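Local coordinates for protein colicin-B (Escherichia coli, PDB 1RH1) that kills Escherichia coli and closely related bacteria by forming a channel in the cytoplasmic membrane, which depolarises it and dissipates cellular energy, at residues F358-Y366 with V447-A458. Residues are numbered along the deposited sequence; the frame is centred on the assembly and turned at random.
Sequences FQGKTIRSY and VESWVISGMASA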
loop_
_atom_site.group_PDB
_atom_site.type_symbol
_atom_site.label_atom_id
_atom_site.label_comp_id
_atom_site.label_asym_id
_atom_site.label_seq_id
_atom_site.Cartn_x
_atom_site.Cartn_y
_atom_site.Cartn_z
ATOM N N PHE A 358 -2.466 6.361 -20.250
ATOM C CA PHE A 358 -2.256 7.746 -19.912
ATOM C C PHE A 358 -2.278 8.064 -18.433
ATOM O O PHE A 358 -1.957 9.178 -18.057
ATOM C CB PHE A 358 -3.299 8.517 -20.617
ATOM C CG PHE A 358 -2.928 9.955 -20.772
ATOM C CD1 PHE A 358 -2.151 10.311 -21.857
ATOM C CD2 PHE A 358 -3.403 10.898 -19.866
ATOM C CE1 PHE A 358 -1.834 11.648 -22.050
ATOM C CE2 PHE A 358 -3.090 12.223 -20.055
ATOM C CZ PHE A 358 -2.307 12.593 -21.145
ATOM N N GLN A 359 -2.640 7.130 -17.557
ATOM C CA GLN A 359 -2.596 7.325 -16.121
ATOM C C GLN A 359 -1.216 7.790 -15.645
ATOM O O GLN A 359 -0.144 7.259 -15.961
ATOM C CB GLN A 359 -3.002 6.010 -15.503
ATOM C CG GLN A 359 -3.254 6.084 -14.015
ATOM C CD GLN A 359 -4.172 4.954 -13.575
ATOM O OE1 GLN A 359 -4.412 3.996 -14.325
ATOM N NE2 GLN A 359 -4.732 5.036 -12.362
ATOM N N GLY A 360 -1.277 8.889 -14.915
ATOM C CA GLY A 360 -0.071 9.506 -14.408
ATOM C C GLY A 360 0.516 10.514 -15.400
ATOM O O GLY A 360 1.308 11.376 -14.988
ATOM N N LYS A 361 0.163 10.426 -16.699
ATOM C CA LYS A 361 0.642 11.377 -17.688
ATOM C C LYS A 361 -0.195 12.655 -17.679
ATOM O O LYS A 361 -1.232 12.799 -17.008
ATOM C CB LYS A 361 0.628 10.710 -19.064
ATOM C CG LYS A 361 1.519 9.463 -19.106
ATOM C CD LYS A 361 1.364 8.641 -20.386
ATOM C CE LYS A 361 1.876 7.199 -20.210
ATOM N NZ LYS A 361 1.176 6.286 -21.110
ATOM N N THR A 362 0.346 13.606 -18.430
ATOM C CA THR A 362 -0.150 14.970 -18.484
ATOM C C THR A 362 -0.628 15.328 -19.880
ATOM O O THR A 362 0.151 15.033 -20.791
ATOM C CB THR A 362 1.025 15.852 -18.012
ATOM O OG1 THR A 362 1.214 15.465 -16.660
ATOM C CG2 THR A 362 0.815 17.360 -18.100
ATOM N N ILE A 363 -1.790 15.963 -20.145
ATOM C CA ILE A 363 -2.123 16.242 -21.548
ATOM C C ILE A 363 -1.143 17.236 -22.135
ATOM O O ILE A 363 -0.450 17.911 -21.373
ATOM C CB ILE A 363 -3.560 16.847 -21.805
ATOM C CG1 ILE A 363 -3.848 18.038 -20.929
ATOM C CG2 ILE A 363 -4.602 15.770 -21.554
ATOM C CD1 ILE A 363 -5.173 18.655 -21.336
ATOM N N ARG A 364 -1.033 17.324 -23.468
ATOM C CA ARG A 364 -0.130 18.279 -24.086
ATOM C C ARG A 364 -0.507 19.718 -23.786
ATOM O O ARG A 364 -1.594 19.999 -23.281
ATOM C CB ARG A 364 -0.092 18.113 -25.590
ATOM C CG ARG A 364 0.649 16.870 -26.082
ATOM C CD ARG A 364 1.531 17.259 -27.266
ATOM N NE ARG A 364 0.710 17.740 -28.351
ATOM C CZ ARG A 364 1.171 18.313 -29.454
ATOM N NH1 ARG A 364 2.469 18.517 -29.675
ATOM N NH2 ARG A 364 0.282 18.636 -30.381
ATOM N N SER A 365 0.397 20.662 -24.031
ATOM C CA SER A 365 0.051 22.036 -23.741
ATOM C C SER A 365 -0.947 22.538 -24.762
ATOM O O SER A 365 -1.051 22.025 -25.869
ATOM C CB SER A 365 1.266 22.921 -23.808
ATOM O OG SER A 365 1.593 23.241 -25.158
ATOM N N TYR A 366 -1.655 23.558 -24.311
ATOM C CA TYR A 366 -2.580 24.406 -25.053
ATOM C C TYR A 366 -1.955 24.881 -26.356
ATOM O O TYR A 366 -2.540 24.652 -27.407
ATOM C CB TYR A 366 -2.956 25.636 -24.197
ATOM C CG TYR A 366 -2.078 25.800 -22.928
ATOM C CD1 TYR A 366 -0.734 26.239 -22.989
ATOM C CD2 TYR A 366 -2.612 25.401 -21.692
ATOM C CE1 TYR A 366 0.055 26.259 -21.830
ATOM C CE2 TYR A 366 -1.833 25.416 -20.532
ATOM C CZ TYR A 366 -0.502 25.841 -20.603
ATOM O OH TYR A 366 0.258 25.822 -19.436
ATOM N N VAL A 447 -10.667 22.565 -22.161
ATOM C CA VAL A 447 -10.115 21.289 -21.701
ATOM C C VAL A 447 -8.929 21.578 -20.799
ATOM O O VAL A 447 -8.808 20.981 -19.725
ATOM C CB VAL A 447 -9.663 20.403 -22.890
ATOM C CG1 VAL A 447 -9.364 19.021 -22.356
ATOM C CG2 VAL A 447 -10.734 20.286 -23.958
ATOM N N GLU A 448 -8.087 22.534 -21.224
ATOM C CA GLU A 448 -6.975 22.973 -20.401
ATOM C C GLU A 448 -7.469 23.581 -19.095
ATOM O O GLU A 448 -6.933 23.240 -18.038
ATOM C CB GLU A 448 -6.144 23.980 -21.167
ATOM C CG GLU A 448 -5.469 23.303 -22.379
ATOM C CD GLU A 448 -4.259 22.362 -22.175
ATOM O OE1 GLU A 448 -3.697 21.944 -23.187
ATOM O OE2 GLU A 448 -3.852 22.056 -21.046
ATOM N N SER A 449 -8.532 24.398 -19.136
ATOM C CA SER A 449 -9.164 24.954 -17.949
ATOM C C SER A 449 -9.426 23.896 -16.906
ATOM O O SER A 449 -9.123 24.121 -15.739
ATOM C CB SER A 449 -10.510 25.547 -18.212
ATOM O OG SER A 449 -10.439 26.575 -19.174
ATOM N N TRP A 450 -9.924 22.725 -17.330
ATOM C CA TRP A 450 -10.240 21.638 -16.417
ATOM C C TRP A 450 -9.036 21.153 -15.671
ATOM O O TRP A 450 -9.159 20.903 -14.472
ATOM C CB TRP A 450 -10.785 20.417 -17.102
ATOM C CG TRP A 450 -12.081 20.626 -17.840
ATOM C CD1 TRP A 450 -12.970 21.628 -17.562
ATOM C CD2 TRP A 450 -12.501 19.812 -18.834
ATOM N NE1 TRP A 450 -13.972 21.452 -18.380
ATOM C CE2 TRP A 450 -13.729 20.377 -19.158
ATOM C CE3 TRP A 450 -12.018 18.691 -19.489
ATOM C CZ2 TRP A 450 -14.502 19.809 -20.162
ATOM C CZ3 TRP A 450 -12.796 18.132 -20.488
ATOM C CH2 TRP A 450 -14.025 18.686 -20.822
ATOM N N VAL A 451 -7.904 21.039 -16.391
ATOM C CA VAL A 451 -6.665 20.605 -15.771
ATOM C C VAL A 451 -6.186 21.693 -14.804
ATOM O O VAL A 451 -6.067 21.431 -13.600
ATOM C CB VAL A 451 -5.583 20.335 -16.831
ATOM C CG1 VAL A 451 -4.389 19.766 -16.129
ATOM C CG2 VAL A 451 -6.004 19.297 -17.839
ATOM N N ILE A 452 -5.977 22.921 -15.304
ATOM C CA ILE A 452 -5.545 24.061 -14.497
ATOM C C ILE A 452 -6.369 24.240 -13.231
ATOM O O ILE A 452 -5.773 24.282 -12.154
ATOM C CB ILE A 452 -5.600 25.322 -15.385
ATOM C CG1 ILE A 452 -4.462 25.203 -16.370
ATOM C CG2 ILE A 452 -5.477 26.614 -14.597
ATOM C CD1 ILE A 452 -4.586 26.096 -17.619
ATOM N N SER A 453 -7.707 24.270 -13.275
ATOM C CA SER A 453 -8.456 24.427 -12.041
ATOM C C SER A 453 -8.450 23.170 -11.177
ATOM O O SER A 453 -9.218 23.070 -10.214
ATOM C CB SER A 453 -9.871 24.844 -12.373
ATOM O OG SER A 453 -9.847 26.159 -12.924
ATOM N N GLY A 454 -7.583 22.187 -11.516
ATOM C CA GLY A 454 -7.360 21.037 -10.643
ATOM C C GLY A 454 -7.719 19.612 -11.066
ATOM O O GLY A 454 -7.578 18.749 -10.185
ATOM N N MET A 455 -8.173 19.310 -12.314
ATOM C CA MET A 455 -8.536 17.951 -12.764
ATOM C C MET A 455 -7.307 17.220 -13.250
ATOM O O MET A 455 -6.447 17.799 -13.914
ATOM C CB MET A 455 -9.565 17.991 -13.916
ATOM C CG MET A 455 -10.164 16.700 -14.501
ATOM S SD MET A 455 -11.477 17.024 -15.693
ATOM C CE MET A 455 -12.769 17.241 -14.540
ATOM N N ALA A 456 -7.226 15.944 -12.865
ATOM C CA ALA A 456 -6.158 15.055 -13.306
ATOM C C ALA A 456 -6.133 14.962 -14.836
ATOM O O ALA A 456 -7.202 14.722 -15.388
ATOM C CB ALA A 456 -6.406 13.681 -12.725
ATOM N N SER A 457 -5.023 15.158 -15.568
ATOM C CA SER A 457 -5.004 15.104 -17.029
ATOM C C SER A 457 -5.720 13.909 -17.616
ATOM O O SER A 457 -6.516 14.061 -18.540
ATOM C CB SER A 457 -3.607 15.035 -17.616
ATOM O OG SER A 457 -2.839 16.216 -17.521
ATOM N N ALA A 458 -5.482 12.723 -17.048
ATOM C CA ALA A 458 -6.155 11.514 -17.489
ATOM C C ALA A 458 -7.678 11.634 -17.400
ATOM O O ALA A 458 -8.336 11.365 -18.402
ATOM C CB ALA A 458 -5.686 10.346 -16.642
#
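The backbone N of Ile-363 gives a weak hydrogen bond to OG of Ser-457, 2.8 Å long and bent to 149° at the hydrogen. Ser-457 sits at the start of helix 457-472; with chi1 at -71° its OG turns away from its own carbonyl carbon and reaches the loop backbone. Next to it the Phe-358 ring meets the helix start with its edge, CD2 lying 3.7 Å from CA of Ala-458, while CB of Lys-361 covers one ring face from within the loop's type II turn, Phe-358 to Lys-361. Ile-363 packs against both helices. Its CD1 meets CG2 of Val-451 tip to tip at 3.7 Å, and its CG2 branch lies against the backbone and CB of Ser-457; Leu-461 and Phe-496 also touch Ile-363. Farther along, the chain of Glu-448, bent at chi2 (-74°), runs past Ile-363 in the opposite sense and brings the carboxylate of this buried residue beside the start of helix 366-376. The side chains of Tyr-366 and Glu-448 cross at about a right angle, ring and carboxylate planes tilted to each other, CD2 standing 3.5 Å from CD of Glu-448; CE2 of Tyr-366 touches CD1 of Ile-452. Ser-365 is the N-cap of helix 366-376, its OG hydrogen-bonded to N of Asp-368. A Schellman motif at Gly-454, with Met-455 N hydrogen-bonded to Trp-450 O and Gly-454 N to Val-451 O, ends helix 441-452, and Ala-456 takes the N-cap position of helix 457-472. The loop thus packs across the turn joining these helices, the second a predicted transmembrane helix, within the all-helical bundle of a pore-forming colicin domain.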